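Local coordinates for shikimate 5-dehydrogenase (Thermus thermophilus, PDB 2D5C) that catalyses the reversible NADPH-linked reduction of 3-dehydroshikimate to shikimate in the pathway to chorismate and works as a homodimer, at the interface of chains A and B. Numbering follows the deposited sequence. Chains: chain A/B, shikimate 5-dehydrogenase.

The interface of chains A and B. Residues chain A 2, 55, 88, 90, 241-245; chain B 2, 55, 88, 90, 241-245.
In this two-fold patch of the homodimer interface, its centre about 20 Å from the active-site A:Lys64, the proton acceptor, A:Arg55 and strand 86-90 of chain A meet the C-terminal end of helix 229-244 of chain B, and B:Arg55 repeats this with the chains exchanged. A:Arg55 leaves CB with CG anti to the backbone N (chi1 165°), bends at chi2 (65°) and then runs extended. Its CD and NE pass alongside the alpha-carbon of B:Gly245. NE and NH2 grip the carbonyl oxygen of its own A:Trp243 side-on, both in the carbonyl plane, with A:Arg55 NE to A:Trp243 O at 2.9 Å. The tip reaches across end-on: A:Arg55 NH2 lies 2.9 Å and its NH1 3.2 Å from B:Leu242 O, both donating from above that carbonyl's plane. These bonds, all close to the guanidinium plane, fix its rotation, its charge probably welcome at the two helix ends. B:Gly245 N sits over the centre of one face, 3.4 Å from A:Arg55 CZ, while A:Leu88 CD1 supports the opposite face near the rim. An alanine in place of A:Arg55 would take away both grips and the flat group between B:Gly245 and A:Leu88, and would probably loosen this part of the dimer contact. Beside this polar core, A:Leu88 CD2 and B:Leu88 CD2 meet tip to tip at 4.0 Å. A:Val90 crosses B:Leu242 at about a right angle, A:Val90 CB lying 3.5 Å from B:Leu242 CD2.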
# COMPACT_ATOMS: atom_id res chain seq x y z
N LEU A 2 -11.06 -4.51 7.96
CA LEU A 2 -10.12 -3.41 7.96
C LEU A 2 -9.94 -2.78 9.34
O LEU A 2 -10.91 -2.37 9.97
CB LEU A 2 -10.60 -2.35 6.96
CG LEU A 2 -10.65 -2.85 5.52
CD1 LEU A 2 -11.55 -1.95 4.67
CD2 LEU A 2 -9.24 -2.89 4.96
N ARG A 55 -4.17 -2.02 8.98
CA ARG A 55 -3.98 -1.87 7.54
C ARG A 55 -3.41 -0.49 7.26
O ARG A 55 -2.66 -0.28 6.31
CB ARG A 55 -5.30 -2.02 6.79
CG ARG A 55 -5.27 -1.55 5.35
CD ARG A 55 -4.35 -2.39 4.47
NE ARG A 55 -4.54 -2.06 3.06
CZ ARG A 55 -3.95 -2.69 2.05
NH1 ARG A 55 -3.12 -3.70 2.29
NH2 ARG A 55 -4.18 -2.31 0.80
N LEU A 88 0.44 3.38 5.36
CA LEU A 88 -0.15 2.15 4.82
C LEU A 88 0.72 0.98 5.24
O LEU A 88 1.94 1.06 5.14
CB LEU A 88 -0.19 2.20 3.28
CG LEU A 88 -0.45 0.88 2.54
CD1 LEU A 88 -1.84 0.38 2.89
CD2 LEU A 88 -0.31 1.10 1.03
N VAL A 90 1.67 -2.92 4.55
CA VAL A 90 1.60 -4.04 3.61
C VAL A 90 2.77 -4.98 3.92
O VAL A 90 3.93 -4.55 3.96
CB VAL A 90 1.68 -3.57 2.14
CG1 VAL A 90 0.37 -2.89 1.73
CG2 VAL A 90 2.85 -2.62 1.97
N ARG A 241 -8.67 6.01 0.39
CA ARG A 241 -8.43 5.48 -0.94
C ARG A 241 -7.02 4.90 -0.99
O ARG A 241 -6.80 3.89 -1.64
CB ARG A 241 -8.61 6.55 -2.02
CG ARG A 241 -8.52 5.99 -3.43
CD ARG A 241 -8.76 7.07 -4.47
NE ARG A 241 -7.79 8.15 -4.36
CZ ARG A 241 -7.86 9.29 -5.04
NH1 ARG A 241 -8.86 9.51 -5.88
NH2 ARG A 241 -6.91 10.21 -4.87
N LEU A 242 -6.06 5.55 -0.33
CA LEU A 242 -4.70 4.99 -0.33
C LEU A 242 -4.72 3.60 0.29
O LEU A 242 -4.09 2.67 -0.22
CB LEU A 242 -3.72 5.86 0.47
CG LEU A 242 -3.36 7.24 -0.07
CD1 LEU A 242 -2.35 7.89 0.86
CD2 LEU A 242 -2.80 7.13 -1.47
N TRP A 243 -5.45 3.45 1.39
CA TRP A 243 -5.52 2.17 2.08
C TRP A 243 -6.28 1.07 1.36
O TRP A 243 -5.89 -0.09 1.43
CB TRP A 243 -6.16 2.33 3.46
CG TRP A 243 -5.43 3.22 4.40
CD1 TRP A 243 -4.07 3.37 4.51
CD2 TRP A 243 -6.01 4.07 5.39
NE1 TRP A 243 -3.77 4.27 5.51
CE2 TRP A 243 -4.94 4.72 6.06
CE3 TRP A 243 -7.33 4.36 5.77
CZ2 TRP A 243 -5.16 5.64 7.10
CZ3 TRP A 243 -7.54 5.27 6.81
CH2 TRP A 243 -6.46 5.90 7.46
N THR A 244 -7.36 1.42 0.67
CA THR A 244 -8.21 0.41 0.02
C THR A 244 -8.39 0.44 -1.49
O THR A 244 -8.81 -0.55 -2.08
CB THR A 244 -9.64 0.49 0.58
OG1 THR A 244 -10.22 1.74 0.17
CG2 THR A 244 -9.64 0.42 2.09
N GLY A 245 -8.10 1.59 -2.10
CA GLY A 245 -8.29 1.74 -3.53
C GLY A 245 -9.69 2.29 -3.78
O GLY A 245 -10.09 2.49 -4.92
N LEU B 2 -12.48 -0.92 -8.75
CA LEU B 2 -11.15 -1.50 -8.65
C LEU B 2 -10.72 -2.13 -9.97
O LEU B 2 -11.42 -2.98 -10.51
CB LEU B 2 -11.14 -2.56 -7.55
CG LEU B 2 -11.38 -2.02 -6.14
CD1 LEU B 2 -11.80 -3.14 -5.21
CD2 LEU B 2 -10.11 -1.33 -5.65
N ARG B 55 -5.11 -0.32 -9.82
CA ARG B 55 -4.79 -0.35 -8.39
C ARG B 55 -3.65 -1.34 -8.17
O ARG B 55 -2.79 -1.16 -7.29
CB ARG B 55 -6.02 -0.79 -7.59
CG ARG B 55 -5.74 -1.06 -6.12
CD ARG B 55 -5.25 0.16 -5.35
NE ARG B 55 -5.15 -0.15 -3.93
CZ ARG B 55 -4.88 0.73 -2.97
NH1 ARG B 55 -4.65 2.00 -3.28
NH2 ARG B 55 -4.85 0.33 -1.70
N LEU B 88 1.63 -3.06 -6.57
CA LEU B 88 0.60 -2.22 -5.96
C LEU B 88 0.86 -0.80 -6.46
O LEU B 88 2.01 -0.37 -6.53
CB LEU B 88 0.72 -2.24 -4.44
CG LEU B 88 0.03 -1.10 -3.68
CD1 LEU B 88 -1.48 -1.29 -3.74
CD2 LEU B 88 0.51 -1.08 -2.22
N VAL B 90 -0.05 3.15 -5.72
CA VAL B 90 -0.61 4.13 -4.80
C VAL B 90 -0.02 5.49 -5.19
O VAL B 90 1.20 5.61 -5.34
CB VAL B 90 -0.25 3.80 -3.34
CG1 VAL B 90 -0.69 4.92 -2.43
CG2 VAL B 90 -0.92 2.50 -2.91
N ARG B 241 -5.20 -8.97 -0.97
CA ARG B 241 -5.15 -8.33 0.34
C ARG B 241 -4.11 -7.21 0.31
O ARG B 241 -4.29 -6.17 0.93
CB ARG B 241 -4.78 -9.32 1.43
CG ARG B 241 -4.95 -8.72 2.83
CD ARG B 241 -4.45 -9.67 3.91
NE ARG B 241 -3.03 -9.94 3.77
CZ ARG B 241 -2.33 -10.71 4.60
NH1 ARG B 241 -2.93 -11.30 5.63
NH2 ARG B 241 -1.03 -10.91 4.39
N LEU B 242 -3.01 -7.43 -0.40
CA LEU B 242 -2.01 -6.39 -0.50
C LEU B 242 -2.65 -5.18 -1.16
O LEU B 242 -2.41 -4.03 -0.77
CB LEU B 242 -0.82 -6.83 -1.37
CG LEU B 242 0.43 -7.45 -0.74
CD1 LEU B 242 1.39 -7.85 -1.84
CD2 LEU B 242 1.08 -6.46 0.22
N TRP B 243 -3.47 -5.43 -2.17
CA TRP B 243 -4.11 -4.33 -2.89
C TRP B 243 -5.23 -3.60 -2.17
O TRP B 243 -5.35 -2.39 -2.29
CB TRP B 243 -4.68 -4.81 -4.23
CG TRP B 243 -3.68 -5.36 -5.19
CD1 TRP B 243 -2.41 -4.92 -5.40
CD2 TRP B 243 -3.88 -6.46 -6.09
NE1 TRP B 243 -1.79 -5.68 -6.38
CE2 TRP B 243 -2.68 -6.63 -6.82
CE3 TRP B 243 -4.96 -7.31 -6.36
CZ2 TRP B 243 -2.52 -7.62 -7.79
CZ3 TRP B 243 -4.80 -8.30 -7.33
CH2 TRP B 243 -3.59 -8.45 -8.03
N THR B 244 -6.04 -4.34 -1.42
CA THR B 244 -7.22 -3.77 -0.79
C THR B 244 -7.35 -3.83 0.72
O THR B 244 -8.12 -3.07 1.31
CB THR B 244 -8.48 -4.46 -1.34
OG1 THR B 244 -8.51 -5.82 -0.87
CG2 THR B 244 -8.47 -4.44 -2.88
N GLY B 245 -6.62 -4.74 1.35
CA GLY B 245 -6.72 -4.91 2.78
C GLY B 245 -7.68 -6.04 3.10
O GLY B 245 -7.86 -6.42 4.27